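Local coordinates for protein CocE/NonD family hydrolase (Staphylococcus aureus subsp. aureus COL, PDB 3III) that probably hydrolyses ester or amide bonds as an alpha/beta-hydrolase-fold member of the CocE/NonD family, although its natural substrate is not established, at residues Ser267-Asn275 against Asp443-Thr454; Ile334-Tyr342 against Ser499-Glu507. One frame throughout, in Å; residues are numbered along the deposited sequence.

From the N terminus, the chain first builds most of the mixed alpha/beta-hydrolase sheet, and the loop 267-275 leaves the end of strand 262-267. Next comes 334-342, on the penultimate strand of that sheet. The chain then enters the beta-rich C-terminal region, where 443-454 returns to the loop and closes contact 1, with 167 residues between its segments. Segment 499-507 afterwards closes contact 2, with 156. The segments alternate, so the two closures cross rather than nest, and both tie the hydrolase sheet to the C-terminal beta structure. The contacts also touch each other: W268 NE1 probably bonds to E336 O, and the V452 carbonyl probably receives R338 NH2.

Contact 1 of 2, residues Ser267-Asn275 against Asp443-Thr454; sequences SWSTQGLHN and DFNHIENGQVAT
S269 and D443 bring their CA atoms to 4.3 Å, yet the backbones do not pair: S269 O and F444 N, 3.3 Å apart, meet at too poor an angle for a hydrogen bond. Q271, extended beyond CG (chi2 175°), carries its amide to the backbone of 452-454, where OE1 accepts T454 N at 2.9 Å and NE2 reaches V452 O at 3.1 Å, an oxygen that also accepts from R338 NH2. The second N-H of NE2 goes to W268 O, also in the amide plane, so three bonds fix the rotation of the group. That backbone forms a classic beta bulge, V452 and A453 both facing I429, in the five-stranded antiparallel sheet; Q271 comes from the loop after hydrolase strand 262-267. At the other end, L273 CB lies over one face of the F444 ring, 4.1 Å from its centroid, a CH-pi contact; the L273 side chain is about 5 Å from a bound palmitic acid. Beside the Q271 backbone sits the D443 carboxylate. Its OD1 takes F444 N at 2.8 Å and a water proton at 2.6 Å, that water also donating to Q271 O. A second water links S269 O to H446 N.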
loop_
_atom_site.group_PDB
_atom_site.type_symbol
_atom_site.label_atom_id
_atom_site.label_comp_id
_atom_site.label_asym_id
_atom_site.label_seq_id
_atom_site.Cartn_x
_atom_site.Cartn_y
_atom_site.Cartn_z
ATOM N N SER A 267 1.076 -3.989 -4.825
ATOM C CA SER A 267 0.199 -5.121 -5.041
ATOM C C SER A 267 -1.109 -4.628 -5.614
ATOM O O SER A 267 -1.661 -3.647 -5.145
ATOM C CB SER A 267 -0.052 -5.873 -3.753
ATOM O OG SER A 267 -0.858 -7.012 -3.963
ATOM N N TRP A 268 -1.618 -5.342 -6.614
ATOM C CA TRP A 268 -2.964 -5.113 -7.092
ATOM C C TRP A 268 -4.027 -5.355 -5.979
ATOM O O TRP A 268 -5.162 -4.913 -6.124
ATOM C CB TRP A 268 -3.278 -6.041 -8.257
ATOM C CG TRP A 268 -2.249 -6.161 -9.306
ATOM C CD1 TRP A 268 -1.765 -7.318 -9.822
ATOM C CD2 TRP A 268 -1.648 -5.092 -10.067
ATOM N NE1 TRP A 268 -0.899 -7.046 -10.855
ATOM C CE2 TRP A 268 -0.800 -5.689 -11.019
ATOM C CE3 TRP A 268 -1.739 -3.697 -10.025
ATOM C CZ2 TRP A 268 -0.072 -4.947 -11.949
ATOM C CZ3 TRP A 268 -1.007 -2.945 -10.958
ATOM C CH2 TRP A 268 -0.194 -3.588 -11.916
ATOM N N SER A 269 -3.677 -6.077 -4.931
ATOM C CA SER A 269 -4.624 -6.544 -3.896
ATOM C C SER A 269 -4.852 -5.555 -2.683
ATOM O O SER A 269 -5.574 -5.889 -1.720
ATOM C CB SER A 269 -4.089 -7.832 -3.309
ATOM O OG SER A 269 -3.546 -8.720 -4.314
ATOM N N THR A 270 -4.229 -4.384 -2.753
ATOM C CA THR A 270 -4.216 -3.437 -1.618
ATOM C C THR A 270 -4.763 -2.046 -2.051
ATOM O O THR A 270 -4.395 -0.971 -1.511
ATOM C CB THR A 270 -2.820 -3.383 -1.017
ATOM O OG1 THR A 270 -1.919 -2.784 -1.954
ATOM C CG2 THR A 270 -2.303 -4.784 -0.673
ATOM N N GLN A 271 -5.673 -2.072 -3.022
ATOM C CA GLN A 271 -6.308 -0.822 -3.519
ATOM C C GLN A 271 -7.176 -0.302 -2.413
ATOM O O GLN A 271 -8.024 -1.046 -1.874
ATOM C CB GLN A 271 -7.106 -1.078 -4.792
ATOM C CG GLN A 271 -6.281 -1.541 -5.969
ATOM C CD GLN A 271 -7.168 -1.886 -7.184
ATOM O OE1 GLN A 271 -8.051 -1.110 -7.563
ATOM N NE2 GLN A 271 -7.014 -3.092 -7.706
ATOM N N GLY A 272 -6.918 0.931 -2.001
ATOM C CA GLY A 272 -7.580 1.543 -0.859
ATOM C C GLY A 272 -6.705 1.744 0.344
ATOM O O GLY A 272 -7.092 2.419 1.314
ATOM N N LEU A 273 -5.511 1.151 0.322
ATOM C CA LEU A 273 -4.514 1.446 1.354
ATOM C C LEU A 273 -3.154 1.695 0.666
ATOM O O LEU A 273 -2.911 2.819 0.249
ATOM C CB LEU A 273 -4.443 0.339 2.405
ATOM C CG LEU A 273 -3.584 0.683 3.639
ATOM C CD1 LEU A 273 -4.104 1.939 4.358
ATOM C CD2 LEU A 273 -3.539 -0.534 4.585
ATOM N N HIS A 274 -2.310 0.689 0.507
ATOM C CA HIS A 274 -0.932 0.936 0.044
ATOM C C HIS A 274 -0.676 1.023 -1.460
ATOM O O HIS A 274 0.398 1.478 -1.881
ATOM C CB HIS A 274 0.042 -0.055 0.682
ATOM C CG HIS A 274 0.012 -0.056 2.179
ATOM N ND1 HIS A 274 0.247 1.070 2.939
ATOM C CD2 HIS A 274 -0.282 -1.051 3.054
ATOM C CE1 HIS A 274 0.160 0.749 4.220
ATOM N NE2 HIS A 274 -0.169 -0.534 4.317
ATOM N N ASN A 275 -1.593 0.526 -2.279
ATOM C CA ASN A 275 -1.341 0.364 -3.703
ATOM C C ASN A 275 -0.972 1.681 -4.378
ATOM O O ASN A 275 0.064 1.756 -5.010
ATOM C CB ASN A 275 -2.526 -0.393 -4.339
ATOM C CG ASN A 275 -2.696 -0.150 -5.825
ATOM O OD1 ASN A 275 -2.844 0.982 -6.240
ATOM N ND2 ASN A 275 -2.741 -1.241 -6.628
ATOM N N ASP A 443 -8.360 -8.610 -2.825
ATOM C CA ASP A 443 -8.697 -7.192 -2.788
ATOM C C ASP A 443 -8.562 -6.780 -1.336
ATOM O O ASP A 443 -8.210 -7.583 -0.474
ATOM C CB ASP A 443 -10.112 -7.005 -3.355
ATOM C CG ASP A 443 -10.384 -5.608 -3.918
ATOM O OD1 ASP A 443 -9.729 -4.616 -3.530
ATOM O OD2 ASP A 443 -11.307 -5.519 -4.757
ATOM N N PHE A 444 -8.767 -5.517 -1.056
ATOM C CA PHE A 444 -8.524 -5.007 0.328
ATOM C C PHE A 444 -9.738 -5.292 1.255
ATOM O O PHE A 444 -10.885 -5.140 0.849
ATOM C CB PHE A 444 -8.236 -3.531 0.271
ATOM C CG PHE A 444 -7.799 -2.951 1.587
ATOM C CD1 PHE A 444 -8.628 -2.093 2.250
ATOM C CD2 PHE A 444 -6.578 -3.280 2.136
ATOM C CE1 PHE A 444 -8.219 -1.511 3.463
ATOM C CE2 PHE A 444 -6.176 -2.749 3.323
ATOM C CZ PHE A 444 -7.030 -1.883 4.000
ATOM N N ASN A 445 -9.532 -5.654 2.509
ATOM C CA ASN A 445 -8.268 -5.966 3.133
ATOM C C ASN A 445 -8.254 -7.490 3.317
ATOM O O ASN A 445 -8.967 -8.061 4.195
ATOM C CB ASN A 445 -8.168 -5.149 4.471
ATOM C CG ASN A 445 -6.861 -5.333 5.187
ATOM O OD1 ASN A 445 -6.048 -6.167 4.755
ATOM N ND2 ASN A 445 -6.652 -4.619 6.320
ATOM N N HIS A 446 -7.431 -8.162 2.499
ATOM C CA HIS A 446 -7.395 -9.643 2.421
ATOM C C HIS A 446 -8.787 -10.253 2.208
ATOM O O HIS A 446 -9.144 -11.218 2.857
ATOM C CB HIS A 446 -6.716 -10.268 3.649
ATOM C CG HIS A 446 -5.250 -9.975 3.712
ATOM N ND1 HIS A 446 -4.767 -8.724 4.025
ATOM C CD2 HIS A 446 -4.172 -10.746 3.450
ATOM C CE1 HIS A 446 -3.448 -8.745 3.937
ATOM N NE2 HIS A 446 -3.058 -9.962 3.592
ATOM N N ILE A 447 -9.585 -9.629 1.355
ATOM C CA ILE A 447 -10.841 -10.243 0.924
ATOM C C ILE A 447 -10.577 -11.051 -0.344
ATOM O O ILE A 447 -9.612 -10.807 -1.039
ATOM C CB ILE A 447 -12.003 -9.223 0.708
ATOM C CG1 ILE A 447 -11.737 -8.271 -0.488
ATOM C CG2 ILE A 447 -12.257 -8.467 2.033
ATOM C CD1 ILE A 447 -13.013 -7.312 -0.783
ATOM N N GLU A 448 -11.365 -12.092 -0.541
ATOM C CA GLU A 448 -11.197 -12.971 -1.722
ATOM C C GLU A 448 -12.309 -12.813 -2.748
ATOM O O GLU A 448 -12.215 -13.391 -3.843
ATOM C CB GLU A 448 -11.061 -14.424 -1.281
ATOM C CG GLU A 448 -9.840 -14.594 -0.350
ATOM C CD GLU A 448 -9.478 -16.013 -0.020
ATOM O OE1 GLU A 448 -10.227 -16.971 -0.363
ATOM O OE2 GLU A 448 -8.397 -16.187 0.620
ATOM N N ASN A 449 -13.334 -12.034 -2.411
ATOM C CA ASN A 449 -14.440 -11.723 -3.376
ATOM C C ASN A 449 -14.333 -10.329 -3.957
ATOM O O ASN A 449 -15.346 -9.678 -4.220
ATOM C CB ASN A 449 -15.819 -11.890 -2.687
ATOM C CG ASN A 449 -16.047 -10.873 -1.553
ATOM O OD1 ASN A 449 -15.100 -10.382 -0.955
ATOM N ND2 ASN A 449 -17.315 -10.502 -1.330
ATOM N N GLY A 450 -13.106 -9.867 -4.184
ATOM C CA GLY A 450 -12.868 -8.583 -4.730
ATOM C C GLY A 450 -12.973 -8.510 -6.240
ATOM O O GLY A 450 -13.357 -9.458 -6.929
ATOM N N GLN A 451 -12.613 -7.347 -6.762
ATOM C CA GLN A 451 -12.845 -7.048 -8.158
ATOM C C GLN A 451 -11.522 -6.649 -8.810
ATOM O O GLN A 451 -10.458 -6.894 -8.271
ATOM C CB GLN A 451 -13.973 -6.000 -8.305
ATOM C CG GLN A 451 -13.647 -4.583 -7.808
ATOM C CD GLN A 451 -14.926 -3.624 -7.727
ATOM O OE1 GLN A 451 -16.014 -4.023 -8.070
ATOM N NE2 GLN A 451 -14.735 -2.386 -7.273
ATOM N N VAL A 452 -11.575 -6.130 -10.007
ATOM C CA VAL A 452 -10.346 -5.821 -10.765
ATOM C C VAL A 452 -9.703 -4.534 -10.283
ATOM O O VAL A 452 -8.503 -4.483 -9.989
ATOM C CB VAL A 452 -10.657 -5.674 -12.250
ATOM C CG1 VAL A 452 -9.473 -5.033 -13.089
ATOM C CG2 VAL A 452 -11.067 -7.011 -12.863
ATOM N N ALA A 453 -10.498 -3.484 -10.247
ATOM C CA ALA A 453 -10.036 -2.150 -9.815
ATOM C C ALA A 453 -11.174 -1.371 -9.152
ATOM O O ALA A 453 -12.340 -1.542 -9.472
ATOM C CB ALA A 453 -9.469 -1.376 -11.020
ATOM N N THR A 454 -10.783 -0.491 -8.244
ATOM C CA THR A 454 -11.694 0.332 -7.510
ATOM C C THR A 454 -11.236 1.798 -7.572
ATOM O O THR A 454 -9.990 2.145 -7.567
ATOM C CB THR A 454 -11.778 -0.234 -6.076
ATOM O OG1 THR A 454 -12.106 -1.645 -6.163
ATOM C CG2 THR A 454 -12.846 0.481 -5.174
HETATM O O HOH W 1 -7.051 -4.329 -4.368
HETATM O O HOH W 2 -5.582 -6.614 0.939
HETATM O O HOH W 3 -10.307 -2.098 -3.033
#

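Contact 2 of 2, residues Ile334-Tyr342 against Ser499-Glu507; sequences IYEVRDQFY and SGTLFKQGE
R338 lies against G500 and T501, folding its side chain back on the G500 carbonyl and the T501 hydroxyl. Strands 334-338 and 499-503 approach to 4.1 Å between axes, their directions 42° apart, and share a single parallel-type bridge, R338 with T501, which joins the mixed hydrolase sheet to the eight-stranded antiparallel sheet. Here R338 N gives a bond of 3.0 Å to G500 O, and R338 O takes L502 N at 2.9 Å. A bend at chi3 (-59°) swings the guanidinium back so that NE also donates to G500 O, again at 3.0 Å. The two donors come from opposite faces of the carbonyl plane, gripping the oxygen between them. At the guanidinium edge, NH2 meets T501 OG1 in plane at 2.9 Å, while V452 O is a further acceptor for NH2. With bonds from both NE and NH2, the flat group has little freedom to turn.

V337 sends CG1 alongside L502, 3.9 Å from its CB. Beyond the bridge the contact becomes ionic. D339 crosses K504 at about a right angle, in a long salt bridge of 3.8 Å from OD2 to NZ; the stronger partner of OD2 is K343. D339 OD1 and E507 OE1 stand only 4.2 Å apart, a likely repulsion probably eased by K431, which pairs with both. A water also donates to D339 OD1 and E507 OE2 while accepting from Q340 NE2. E507 OE1 in addition receives K504 N, bracing the type II turn K504-E507.

Strand 333-338 runs between strands 290-295 and 343-349 of the hydrolase sheet, with E336 tied to G296 and R297; from the eight-stranded antiparallel sheet, to which 490-503 also belongs, strand 403-406 packs E404 against both V337 and L502.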
loop_
_atom_site.group_PDB
_atom_site.type_symbol
_atom_site.label_atom_id
_atom_site.label_comp_id
_atom_site.label_asym_id
_atom_site.label_seq_id
_atom_site.Cartn_x
_atom_site.Cartn_y
_atom_site.Cartn_z
ATOM N N ILE A 334 8.705 -6.017 -12.557
ATOM C CA ILE A 334 8.208 -7.356 -12.702
ATOM C C ILE A 334 6.761 -7.256 -12.174
ATOM O O ILE A 334 6.533 -6.767 -11.063
ATOM C CB ILE A 334 9.048 -8.292 -11.895
ATOM C CG1 ILE A 334 10.478 -8.486 -12.499
ATOM C CG2 ILE A 334 8.312 -9.635 -11.680
ATOM C CD1 ILE A 334 11.394 -9.381 -11.636
ATOM N N TYR A 335 5.801 -7.744 -12.958
ATOM C CA TYR A 335 4.396 -7.628 -12.577
ATOM C C TYR A 335 3.576 -8.841 -12.914
ATOM O O TYR A 335 3.813 -9.492 -13.938
ATOM C CB TYR A 335 3.771 -6.375 -13.244
ATOM C CG TYR A 335 3.793 -6.403 -14.742
ATOM C CD1 TYR A 335 2.689 -6.830 -15.478
ATOM C CD2 TYR A 335 4.930 -6.034 -15.440
ATOM C CE1 TYR A 335 2.705 -6.890 -16.833
ATOM C CE2 TYR A 335 4.962 -6.118 -16.831
ATOM C CZ TYR A 335 3.827 -6.514 -17.527
ATOM O OH TYR A 335 3.861 -6.604 -18.912
ATOM N N GLU A 336 2.571 -9.127 -12.084
ATOM C CA GLU A 336 1.581 -10.186 -12.383
ATOM C C GLU A 336 0.475 -9.678 -13.287
ATOM O O GLU A 336 -0.124 -8.636 -13.019
ATOM C CB GLU A 336 0.946 -10.773 -11.086
ATOM C CG GLU A 336 0.024 -11.910 -11.396
ATOM C CD GLU A 336 -0.534 -12.624 -10.203
ATOM O OE1 GLU A 336 -0.314 -12.190 -9.045
ATOM O OE2 GLU A 336 -1.208 -13.627 -10.479
ATOM N N VAL A 337 0.179 -10.426 -14.341
ATOM C CA VAL A 337 -1.062 -10.248 -15.084
ATOM C C VAL A 337 -2.076 -11.262 -14.513
ATOM O O VAL A 337 -1.962 -12.470 -14.723
ATOM C CB VAL A 337 -0.869 -10.495 -16.561
ATOM C CG1 VAL A 337 -2.206 -10.208 -17.322
ATOM C CG2 VAL A 337 0.231 -9.531 -17.114
ATOM N N ARG A 338 -3.050 -10.787 -13.749
ATOM C CA ARG A 338 -3.954 -11.693 -13.028
ATOM C C ARG A 338 -4.957 -12.252 -14.046
ATOM O O ARG A 338 -5.504 -11.499 -14.816
ATOM C CB ARG A 338 -4.733 -10.947 -11.967
ATOM C CG ARG A 338 -3.883 -10.336 -10.903
ATOM C CD ARG A 338 -4.682 -9.468 -9.941
ATOM N NE ARG A 338 -5.331 -8.404 -10.691
ATOM C CZ ARG A 338 -6.209 -7.536 -10.187
ATOM N NH1 ARG A 338 -6.514 -7.518 -8.881
ATOM N NH2 ARG A 338 -6.745 -6.621 -10.995
ATOM N N ASP A 339 -5.249 -13.542 -13.988
ATOM C CA ASP A 339 -6.318 -14.135 -14.787
ATOM C C ASP A 339 -7.534 -14.529 -13.892
ATOM O O ASP A 339 -8.687 -14.131 -14.188
ATOM C CB ASP A 339 -5.809 -15.381 -15.494
ATOM C CG ASP A 339 -6.930 -16.071 -16.308
ATOM O OD1 ASP A 339 -7.905 -15.384 -16.717
ATOM O OD2 ASP A 339 -6.830 -17.277 -16.501
ATOM N N GLN A 340 -7.256 -15.299 -12.834
ATOM C CA GLN A 340 -8.221 -15.649 -11.798
ATOM C C GLN A 340 -7.536 -15.495 -10.422
ATOM O O GLN A 340 -6.347 -15.130 -10.338
ATOM C CB GLN A 340 -8.768 -17.086 -11.962
ATOM C CG GLN A 340 -9.512 -17.404 -13.243
ATOM C CD GLN A 340 -11.065 -17.432 -13.104
ATOM O OE1 GLN A 340 -11.646 -17.692 -12.003
ATOM N NE2 GLN A 340 -11.759 -17.154 -14.237
ATOM N N PHE A 341 -8.274 -15.817 -9.364
ATOM C CA PHE A 341 -7.789 -15.723 -7.975
ATOM C C PHE A 341 -6.573 -16.637 -7.885
ATOM O O PHE A 341 -6.681 -17.876 -8.117
ATOM C CB PHE A 341 -8.914 -16.149 -6.983
ATOM C CG PHE A 341 -8.478 -16.221 -5.556
ATOM C CD1 PHE A 341 -8.550 -15.128 -4.736
ATOM C CD2 PHE A 341 -7.964 -17.394 -5.053
ATOM C CE1 PHE A 341 -8.096 -15.178 -3.410
ATOM C CE2 PHE A 341 -7.483 -17.468 -3.737
ATOM C CZ PHE A 341 -7.583 -16.359 -2.899
ATOM N N TYR A 342 -5.429 -16.068 -7.508
ATOM C CA TYR A 342 -4.175 -16.892 -7.371
ATOM C C TYR A 342 -3.798 -17.650 -8.638
ATOM O O TYR A 342 -3.205 -18.768 -8.591
ATOM C CB TYR A 342 -4.294 -17.810 -6.152
ATOM C CG TYR A 342 -3.703 -17.127 -4.927
ATOM C CD1 TYR A 342 -4.258 -15.945 -4.423
ATOM C CD2 TYR A 342 -2.524 -17.620 -4.328
ATOM C CE1 TYR A 342 -3.708 -15.283 -3.319
ATOM C CE2 TYR A 342 -1.946 -16.934 -3.228
ATOM C CZ TYR A 342 -2.596 -15.800 -2.702
ATOM O OH TYR A 342 -2.039 -15.115 -1.606
ATOM N N SER A 499 -4.081 -1.664 -11.607
ATOM C CA SER A 499 -4.462 -3.069 -11.637
ATOM C C SER A 499 -3.835 -3.753 -12.874
ATOM O O SER A 499 -3.499 -3.103 -13.821
ATOM C CB SER A 499 -5.984 -3.180 -11.652
ATOM O OG SER A 499 -6.517 -2.746 -12.863
ATOM N N GLY A 500 -3.632 -5.055 -12.791
ATOM C CA GLY A 500 -3.064 -5.856 -13.884
ATOM C C GLY A 500 -3.867 -7.101 -14.097
ATOM O O GLY A 500 -3.882 -7.988 -13.227
ATOM N N THR A 501 -4.476 -7.234 -15.275
ATOM C CA THR A 501 -5.477 -8.265 -15.498
ATOM C C THR A 501 -5.549 -8.653 -16.952
ATOM O O THR A 501 -5.453 -7.767 -17.826
ATOM C CB THR A 501 -6.883 -7.725 -15.047
ATOM O OG1 THR A 501 -6.701 -6.933 -13.869
ATOM C CG2 THR A 501 -7.917 -8.875 -14.781
ATOM N N LEU A 502 -5.673 -9.955 -17.206
ATOM C CA LEU A 502 -5.965 -10.510 -18.526
ATOM C C LEU A 502 -7.473 -10.593 -18.689
ATOM O O LEU A 502 -8.179 -11.101 -17.763
ATOM C CB LEU A 502 -5.448 -11.954 -18.620
ATOM C CG LEU A 502 -5.721 -12.806 -19.853
ATOM C CD1 LEU A 502 -5.118 -12.132 -21.112
ATOM C CD2 LEU A 502 -5.088 -14.219 -19.567
ATOM N N PHE A 503 -7.965 -10.139 -19.846
ATOM C CA PHE A 503 -9.339 -10.406 -20.255
ATOM C C PHE A 503 -9.209 -11.282 -21.475
ATOM O O PHE A 503 -8.700 -10.832 -22.504
ATOM C CB PHE A 503 -10.100 -9.070 -20.564
ATOM C CG PHE A 503 -10.321 -8.218 -19.368
ATOM C CD1 PHE A 503 -11.555 -8.222 -18.704
ATOM C CD2 PHE A 503 -9.292 -7.471 -18.826
ATOM C CE1 PHE A 503 -11.756 -7.461 -17.580
ATOM C CE2 PHE A 503 -9.488 -6.708 -17.672
ATOM C CZ PHE A 503 -10.701 -6.708 -17.046
ATOM N N LYS A 504 -9.568 -12.559 -21.362
ATOM C CA LYS A 504 -9.496 -13.480 -22.490
ATOM C C LYS A 504 -10.597 -13.202 -23.485
ATOM O O LYS A 504 -11.607 -12.639 -23.145
ATOM C CB LYS A 504 -9.603 -14.942 -22.035
ATOM C CG LYS A 504 -8.490 -15.428 -21.053
ATOM C CD LYS A 504 -8.871 -16.858 -20.563
ATOM C CE LYS A 504 -7.704 -17.595 -19.937
ATOM N NZ LYS A 504 -8.096 -19.038 -19.664
ATOM N N GLN A 505 -10.403 -13.628 -24.734
ATOM C CA GLN A 505 -11.433 -13.553 -25.741
ATOM C C GLN A 505 -12.700 -14.138 -25.175
ATOM O O GLN A 505 -12.672 -15.261 -24.646
ATOM C CB GLN A 505 -11.016 -14.407 -26.979
ATOM C CG GLN A 505 -12.151 -14.528 -28.007
ATOM C CD GLN A 505 -11.725 -15.397 -29.176
ATOM O OE1 GLN A 505 -10.875 -16.306 -29.025
ATOM N NE2 GLN A 505 -12.317 -15.146 -30.339
ATOM N N GLY A 506 -13.813 -13.401 -25.288
ATOM C CA GLY A 506 -15.081 -13.866 -24.735
ATOM C C GLY A 506 -15.385 -13.404 -23.335
ATOM O O GLY A 506 -16.527 -13.513 -22.857
ATOM N N GLU A 507 -14.370 -12.893 -22.637
ATOM C CA GLU A 507 -14.576 -12.361 -21.296
ATOM C C GLU A 507 -14.997 -10.896 -21.382
ATOM O O GLU A 507 -14.797 -10.263 -22.404
ATOM C CB GLU A 507 -13.314 -12.564 -20.436
ATOM C CG GLU A 507 -13.064 -14.076 -20.135
ATOM C CD GLU A 507 -11.978 -14.376 -19.109
ATOM O OE1 GLU A 507 -10.892 -13.750 -19.114
ATOM O OE2 GLU A 507 -12.219 -15.309 -18.301
HETATM O O HOH W 4 -10.439 -16.245 -16.636
#